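Local coordinates for aldehyde dehydrogenase (Burkholderia vietnamiensis, PDB 5KF0), which probably oxidises aldehydes to carboxylic acids with a nicotinamide dinucleotide as hydride acceptor, and binds NADPH, at residues L415-F420 / D432-G437; L184-R189 / F211-A216. All blocks are in the same frame, centred on the assembly; numbering follows the deposited sequence. Where two conformers were deposited one is given.

Both contacts are buried and both lie within a parallel beta-alpha-beta unit, yet they sit on opposite sides of the chain's centre, about 33 Å apart between centres and about 16 Å at their nearest atoms. Interaction 1 is mostly hydrocarbon: small and branched side chains pack where the polypeptide leaves helix 424-433 and turns back toward strand 416-420, and a single weak backbone bond crosses it. Interaction 2 begins as regular strand pairing and ends, beyond the strands, in a polar site around the adenosine ribose and 2'-phosphate of NADPH. The cofactor relates the two, since L415 of interaction 1 touches the nicotinamide end of the same NADPH whose phosphates and adenosine ribose interaction 2 binds.

Interaction 1 of 2, residues L415-F420 / D432-G437; sequences LQAGVF and DELEVG
A417 and L434 meet through methyl groups, A417 CB lying 3.9 Å from L434 CD1, inside the beta-alpha-beta unit formed by strand 416-420, helix 424-433 and strand 438-441. At L434, where the chain comes off the helix, CG stands beside the backbone N and anti to the carbonyl carbon (chi1 -71°), and the extended branch carries CD1 to the strand, where V419 CG2 is a second neighbour at 4.2 Å. V436 adds its CG1 methyl 4.2 Å from A417 CB. The small alanine thus meets two branched side chains. From helix 401-409, V408 packs against A417 and L434, and L405 against L434.

The backbone here folds tightly, with E435 at the centre of an inverse gamma turn closed by a weak V436 N to L434 O bond; N409 holds E435 N and E433 O. On the other side of the strand, Q416 gives its NE2 to the carbonyls of P445 and F447. The L415 side chain, turned away from 432-437, touches the bound NADPH. Just ahead of strand 438-441, G437 N makes a weak bond to L415 O at 2.9 Å, bent to 122° at the hydrogen, and V436 CB lies 3.6 Å from that same oxygen.

Interaction 2 of 2, residues L184-R189 / F211-A216; sequences LKPASR and FSVLPA. With NDP (NADPH dihydro-nicotinamide-adenine-dinucleotide phosphate), chain E.
K185 NZ is gripped by two backbone carbonyls and by the ribose and phosphate of NADPH. It donates to A216 O at 2.9 Å, nearly in line with that C=O, and to P186 O at 2.8 Å from above the carbonyl plane. On the cofactor it reaches O2B at 2.9 Å, with longer bonds to O3B and to the phosphate oxygen O2X. Five acceptors thus surround an ammonium with three N-H groups, and some hydrogens must be shared between them. A flexible lysine suits this place: bends at chi3 (83°) and chi4 (64°) curl the chain, its CD passing beside A216 O on the way, and bring the ammonium to the ribose oxygens and the 2'-phosphate oxygen O2X, where its positive charge would offset the phosphate's.

S188 holds O2X twice, by OG at 2.6 Å and by its backbone N at 2.8 Å, a grip that a short hydroxyl side chain can make from its own main chain. Water 1 joins the two segments, donating to P186 O and S188 OG and accepting from A216 N. Farther along the cofactor, R189 NH2 bonds the pyrophosphate oxygen O2N.

These groups sit at the C-terminal end of parallel strands in the Rossmann-like cofactor domain, where strand 182-185, helix 192-202 and edge strand 211-213 form a beta-alpha-beta unit. L184 bridges V213 in parallel register: L184 N donates to S212 O, and L214 N to L184 O at 2.9 Å. On the face of the sheet that L184 and V213 share, V213 packs on L195 and A198 of the helix, and its CG1 lies 4.3 Å from P186 CD.

Interaction 1 of 2, residues L415-F420 / D432-G437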
loop_
_atom_site.group_PDB
_atom_site.type_symbol
_atom_site.label_atom_id
_atom_site.label_comp_id
_atom_site.label_asym_id
_atom_site.label_seq_id
_atom_site.Cartn_x
_atom_site.Cartn_y
_atom_site.Cartn_z
ATOM N N LEU A 415 -9.100 18.469 -17.627
ATOM C CA LEU A 415 -9.432 17.050 -17.498
ATOM C C LEU A 415 -8.225 16.210 -17.893
ATOM O O LEU A 415 -7.564 15.646 -17.013
ATOM C CB LEU A 415 -10.690 16.714 -18.318
ATOM C CG LEU A 415 -11.593 15.654 -17.666
ATOM C CD1 LEU A 415 -12.915 15.510 -18.413
ATOM C CD2 LEU A 415 -10.888 14.303 -17.569
ATOM N N GLN A 416 -7.914 16.108 -19.191
ATOM C CA GLN A 416 -6.664 15.475 -19.607
ATOM C C GLN A 416 -6.007 16.307 -20.702
ATOM O O GLN A 416 -6.661 17.091 -21.398
ATOM C CB GLN A 416 -6.875 14.016 -20.078
ATOM C CG GLN A 416 -7.369 13.143 -18.900
ATOM C CD GLN A 416 -7.274 11.630 -19.080
ATOM O OE1 GLN A 416 -7.320 10.903 -18.085
ATOM N NE2 GLN A 416 -7.187 11.147 -20.321
ATOM N N ALA A 417 -4.694 16.122 -20.838
ATOM C CA ALA A 417 -3.902 16.686 -21.927
ATOM C C ALA A 417 -2.982 15.592 -22.448
ATOM O O ALA A 417 -2.640 14.663 -21.718
ATOM C CB ALA A 417 -3.059 17.897 -21.469
ATOM N N GLY A 418 -2.578 15.708 -23.714
ATOM C CA GLY A 418 -1.653 14.763 -24.316
ATOM C C GLY A 418 -0.416 15.470 -24.842
ATOM O O GLY A 418 -0.480 16.617 -25.295
ATOM N N VAL A 419 0.722 14.773 -24.782
ATOM C CA VAL A 419 1.993 15.309 -25.276
ATOM C C VAL A 419 2.699 14.219 -26.069
ATOM O O VAL A 419 3.127 13.211 -25.496
ATOM C CB VAL A 419 2.920 15.807 -24.155
ATOM C CG1 VAL A 419 4.145 16.488 -24.784
ATOM C CG2 VAL A 419 2.193 16.760 -23.205
ATOM N N PHE A 420 2.847 14.430 -27.374
ATOM C CA PHE A 420 3.666 13.555 -28.211
ATOM C C PHE A 420 5.101 14.062 -28.125
ATOM O O PHE A 420 5.453 15.076 -28.733
ATOM C CB PHE A 420 3.159 13.543 -29.650
ATOM C CG PHE A 420 1.795 12.920 -29.812
ATOM C CD1 PHE A 420 1.657 11.551 -30.026
ATOM C CD2 PHE A 420 0.651 13.709 -29.770
ATOM C CE1 PHE A 420 0.399 10.971 -30.189
ATOM C CE2 PHE A 420 -0.614 13.137 -29.932
ATOM C CZ PHE A 420 -0.735 11.772 -30.133
ATOM N N ASP A 432 4.766 18.067 -14.266
ATOM C CA ASP A 432 4.857 19.092 -13.225
ATOM C C ASP A 432 3.826 20.199 -13.409
ATOM O O ASP A 432 3.263 20.700 -12.430
ATOM C CB ASP A 432 6.232 19.771 -13.239
ATOM C CG ASP A 432 7.360 18.917 -12.698
ATOM O OD1 ASP A 432 7.136 17.828 -12.135
ATOM O OD2 ASP A 432 8.514 19.393 -12.821
ATOM N N GLU A 433 3.640 20.661 -14.653
ATOM C CA GLU A 433 3.055 21.973 -14.898
ATOM C C GLU A 433 1.643 21.952 -15.459
ATOM O O GLU A 433 0.936 22.958 -15.324
ATOM C CB GLU A 433 3.938 22.781 -15.866
ATOM C CG GLU A 433 5.344 23.059 -15.343
ATOM C CD GLU A 433 5.323 23.840 -14.045
ATOM O OE1 GLU A 433 4.565 24.829 -13.965
ATOM O OE2 GLU A 433 6.055 23.458 -13.110
ATOM N N LEU A 434 1.212 20.862 -16.091
ATOM C CA LEU A 434 -0.126 20.834 -16.680
ATOM C C LEU A 434 -1.156 20.602 -15.583
ATOM O O LEU A 434 -1.131 19.560 -14.916
ATOM C CB LEU A 434 -0.229 19.756 -17.756
ATOM C CG LEU A 434 0.560 20.101 -19.025
ATOM C CD1 LEU A 434 0.426 18.947 -20.038
ATOM C CD2 LEU A 434 0.096 21.431 -19.645
ATOM N N GLU A 435 -2.063 21.569 -15.401
ATOM C CA GLU A 435 -3.068 21.483 -14.337
ATOM C C GLU A 435 -4.269 20.705 -14.865
ATOM O O GLU A 435 -5.313 21.252 -15.241
ATOM C CB GLU A 435 -3.460 22.863 -13.821
ATOM C CG GLU A 435 -4.265 22.735 -12.528
ATOM C CD GLU A 435 -4.559 24.048 -11.831
ATOM O OE1 GLU A 435 -4.212 25.124 -12.364
ATOM O OE2 GLU A 435 -5.149 23.988 -10.730
ATOM N N VAL A 436 -4.098 19.380 -14.889
ATOM C CA VAL A 436 -5.085 18.440 -15.397
ATOM C C VAL A 436 -5.115 17.237 -14.463
ATOM O O VAL A 436 -4.192 17.002 -13.673
ATOM C CB VAL A 436 -4.767 17.973 -16.841
ATOM C CG1 VAL A 436 -4.845 19.136 -17.822
ATOM C CG2 VAL A 436 -3.374 17.367 -16.896
ATOM N N GLY A 437 -6.193 16.470 -14.564
ATOM C CA GLY A 437 -6.240 15.201 -13.853
ATOM C C GLY A 437 -5.205 14.222 -14.373
ATOM O O GLY A 437 -4.512 13.562 -13.593
#

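Interaction 2 of 2, residues L184-R189 / F211-A216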
loop_
_atom_site.group_PDB
_atom_site.type_symbol
_atom_site.label_atom_id
_atom_site.label_comp_id
_atom_site.label_asym_id
_atom_site.label_seq_id
_atom_site.Cartn_x
_atom_site.Cartn_y
_atom_site.Cartn_z
ATOM N N LEU A 184 -29.967 5.014 -10.054
ATOM C CA LEU A 184 -29.318 5.570 -11.238
ATOM C C LEU A 184 -30.354 6.256 -12.118
ATOM O O LEU A 184 -31.384 5.660 -12.449
ATOM C CB LEU A 184 -28.610 4.472 -12.042
ATOM C CG LEU A 184 -28.101 4.864 -13.445
ATOM C CD1 LEU A 184 -26.979 5.901 -13.363
ATOM C CD2 LEU A 184 -27.638 3.629 -14.237
ATOM N N LYS A 185 -30.081 7.505 -12.482
ATOM C CA LYS A 185 -30.875 8.229 -13.471
ATOM C C LYS A 185 -30.046 8.369 -14.736
ATOM O O LYS A 185 -29.111 9.185 -14.777
ATOM C CB LYS A 185 -31.287 9.611 -12.959
ATOM C CG LYS A 185 -32.368 10.257 -13.838
ATOM C CD LYS A 185 -32.363 11.789 -13.746
ATOM C CE LYS A 185 -31.315 12.383 -14.695
ATOM N NZ LYS A 185 -31.681 12.080 -16.128
ATOM N N PRO A 186 -30.325 7.603 -15.780
ATOM C CA PRO A 186 -29.592 7.764 -17.033
ATOM C C PRO A 186 -30.070 9.011 -17.762
ATOM O O PRO A 186 -31.080 9.622 -17.407
ATOM C CB PRO A 186 -29.954 6.492 -17.811
ATOM C CG PRO A 186 -31.394 6.237 -17.378
ATOM C CD PRO A 186 -31.434 6.635 -15.904
ATOM N N ALA A 187 -29.336 9.367 -18.813
ATOM C CA ALA A 187 -29.777 10.451 -19.683
ATOM C C ALA A 187 -31.058 10.059 -20.415
ATOM O O ALA A 187 -31.183 8.941 -20.926
ATOM C CB ALA A 187 -28.689 10.798 -20.700
ATOM N N SER A 188 -32.017 10.993 -20.464
ATOM C CA SER A 188 -33.313 10.690 -21.069
ATOM C C SER A 188 -33.183 10.427 -22.561
ATOM O O SER A 188 -34.008 9.703 -23.138
ATOM C CB SER A 188 -34.293 11.840 -20.821
ATOM O OG SER A 188 -34.495 12.054 -19.432
ATOM N N ARG A 189 -32.175 11.020 -23.207
ATOM C CA ARG A 189 -31.955 10.755 -24.624
ATOM C C ARG A 189 -31.420 9.351 -24.866
ATOM O O ARG A 189 -31.558 8.839 -25.987
ATOM C CB ARG A 189 -30.992 11.794 -25.220
ATOM C CG ARG A 189 -31.659 13.156 -25.527
ATOM C CD ARG A 189 -30.621 14.239 -25.838
ATOM N NE ARG A 189 -29.795 14.558 -24.673
ATOM C CZ ARG A 189 -28.759 15.396 -24.672
ATOM N NH1 ARG A 189 -28.394 16.034 -25.777
ATOM N NH2 ARG A 189 -28.079 15.591 -23.560
ATOM N N PHE A 211 -30.951 -1.793 -6.015
ATOM C CA PHE A 211 -30.826 -0.873 -7.136
ATOM C C PHE A 211 -32.189 -0.465 -7.666
ATOM O O PHE A 211 -33.168 -1.212 -7.580
ATOM C CB PHE A 211 -29.984 -1.480 -8.267
ATOM C CG PHE A 211 -30.682 -2.565 -9.043
ATOM C CD1 PHE A 211 -31.340 -2.266 -10.225
ATOM C CD2 PHE A 211 -30.652 -3.889 -8.606
ATOM C CE1 PHE A 211 -31.976 -3.264 -10.954
ATOM C CE2 PHE A 211 -31.278 -4.903 -9.338
ATOM C CZ PHE A 211 -31.936 -4.586 -10.517
ATOM N N SER A 212 -32.234 0.756 -8.189
ATOM C CA SER A 212 -33.290 1.219 -9.069
ATOM C C SER A 212 -32.633 1.936 -10.237
ATOM O O SER A 212 -31.600 2.590 -10.071
ATOM C CB SER A 212 -34.275 2.163 -8.346
ATOM O OG SER A 212 -34.986 1.472 -7.322
ATOM N N VAL A 213 -33.228 1.810 -11.423
ATOM C CA VAL A 213 -32.779 2.556 -12.600
ATOM C C VAL A 213 -34.015 3.272 -13.136
ATOM O O VAL A 213 -34.957 2.628 -13.617
ATOM C CB VAL A 213 -32.132 1.655 -13.664
ATOM C CG1 VAL A 213 -31.742 2.482 -14.899
ATOM C CG2 VAL A 213 -30.890 0.949 -13.082
ATOM N N LEU A 214 -34.028 4.595 -13.024
ATOM C CA LEU A 214 -35.239 5.392 -13.220
ATOM C C LEU A 214 -34.997 6.484 -14.250
ATOM O O LEU A 214 -34.341 7.497 -13.931
ATOM C CB LEU A 214 -35.693 6.018 -11.902
ATOM C CG LEU A 214 -36.030 5.071 -10.750
ATOM C CD1 LEU A 214 -36.465 5.880 -9.535
ATOM C CD2 LEU A 214 -37.119 4.092 -11.149
ATOM N N PRO A 215 -35.513 6.347 -15.464
ATOM C CA PRO A 215 -35.468 7.469 -16.406
ATOM C C PRO A 215 -36.301 8.624 -15.873
ATOM O O PRO A 215 -37.402 8.427 -15.362
ATOM C CB PRO A 215 -36.068 6.883 -17.691
ATOM C CG PRO A 215 -35.986 5.372 -17.516
ATOM C CD PRO A 215 -36.150 5.152 -16.040
ATOM N N ALA A 216 -35.759 9.834 -15.986
ATOM C CA ALA A 216 -36.452 11.036 -15.543
ATOM C C ALA A 216 -35.757 12.230 -16.171
ATOM O O ALA A 216 -34.525 12.260 -16.245
ATOM C CB ALA A 216 -36.445 11.171 -14.012
HETATM P PA NDP E . -25.855 17.110 -19.270
HETATM O O1A NDP E . -25.196 17.893 -18.185
HETATM O O2A NDP E . -26.732 17.977 -20.174
HETATM O O5B NDP E . -26.731 15.912 -18.701
HETATM C C5B NDP E . -26.043 14.885 -17.945
HETATM C C4B NDP E . -27.033 14.209 -17.034
HETATM O O4B NDP E . -27.454 15.134 -16.007
HETATM C C3B NDP E . -28.320 13.730 -17.719
HETATM O O3B NDP E . -28.789 12.532 -17.106
HETATM C C2B NDP E . -29.280 14.880 -17.412
HETATM O O2B NDP E . -30.677 14.520 -17.433
HETATM C C1B NDP E . -28.865 15.166 -15.981
HETATM N N9A NDP E . -29.295 16.464 -15.475
HETATM C C8A NDP E . -29.175 17.695 -16.063
HETATM N N7A NDP E . -29.609 18.685 -15.318
HETATM C C5A NDP E . -30.049 18.058 -14.163
HETATM C C6A NDP E . -30.615 18.549 -12.969
HETATM N N6A NDP E . -30.878 19.843 -12.743
HETATM N N1A NDP E . -30.921 17.652 -12.005
HETATM C C2A NDP E . -30.684 16.357 -12.228
HETATM N N3A NDP E . -30.163 15.776 -13.312
HETATM C C4A NDP E . -29.866 16.688 -14.247
HETATM O O3 NDP E . -24.735 16.389 -20.137
HETATM P PN NDP E . -24.789 15.518 -21.468
HETATM O O1N NDP E . -25.694 14.358 -21.272
HETATM O O2N NDP E . -25.139 16.454 -22.596
HETATM O O5D NDP E . -23.310 14.975 -21.647
HETATM C C5D NDP E . -22.209 15.742 -22.161
HETATM C C4D NDP E . -21.421 16.304 -21.004
HETATM O O4D NDP E . -20.948 15.223 -20.156
HETATM C C3D NDP E . -20.180 17.077 -21.458
HETATM O O3D NDP E . -19.982 18.279 -20.723
HETATM C C2D NDP E . -19.064 16.061 -21.224
HETATM O O2D NDP E . -17.749 16.586 -21.082
HETATM C C1D NDP E . -19.556 15.378 -19.956
HETATM N N1N NDP E . -18.889 14.086 -19.841
HETATM C C2N NDP E . -18.042 13.805 -18.794
HETATM C C3N NDP E . -17.291 12.687 -18.747
HETATM C C7N NDP E . -16.443 12.346 -17.573
HETATM O O7N NDP E . -16.296 11.148 -17.293
HETATM N N7N NDP E . -15.821 13.324 -16.916
HETATM C C4N NDP E . -17.265 11.761 -19.910
HETATM C C5N NDP E . -18.438 11.985 -20.802
HETATM C C6N NDP E . -19.119 13.115 -20.771
HETATM P P2B NDP E . -31.545 14.566 -18.825
HETATM O O1X NDP E . -30.604 14.813 -19.943
HETATM O O2X NDP E . -32.262 13.248 -18.816
HETATM O O3X NDP E . -32.552 15.685 -18.660
HETATM O O HOH W 1 -33.747 9.688 -18.036
#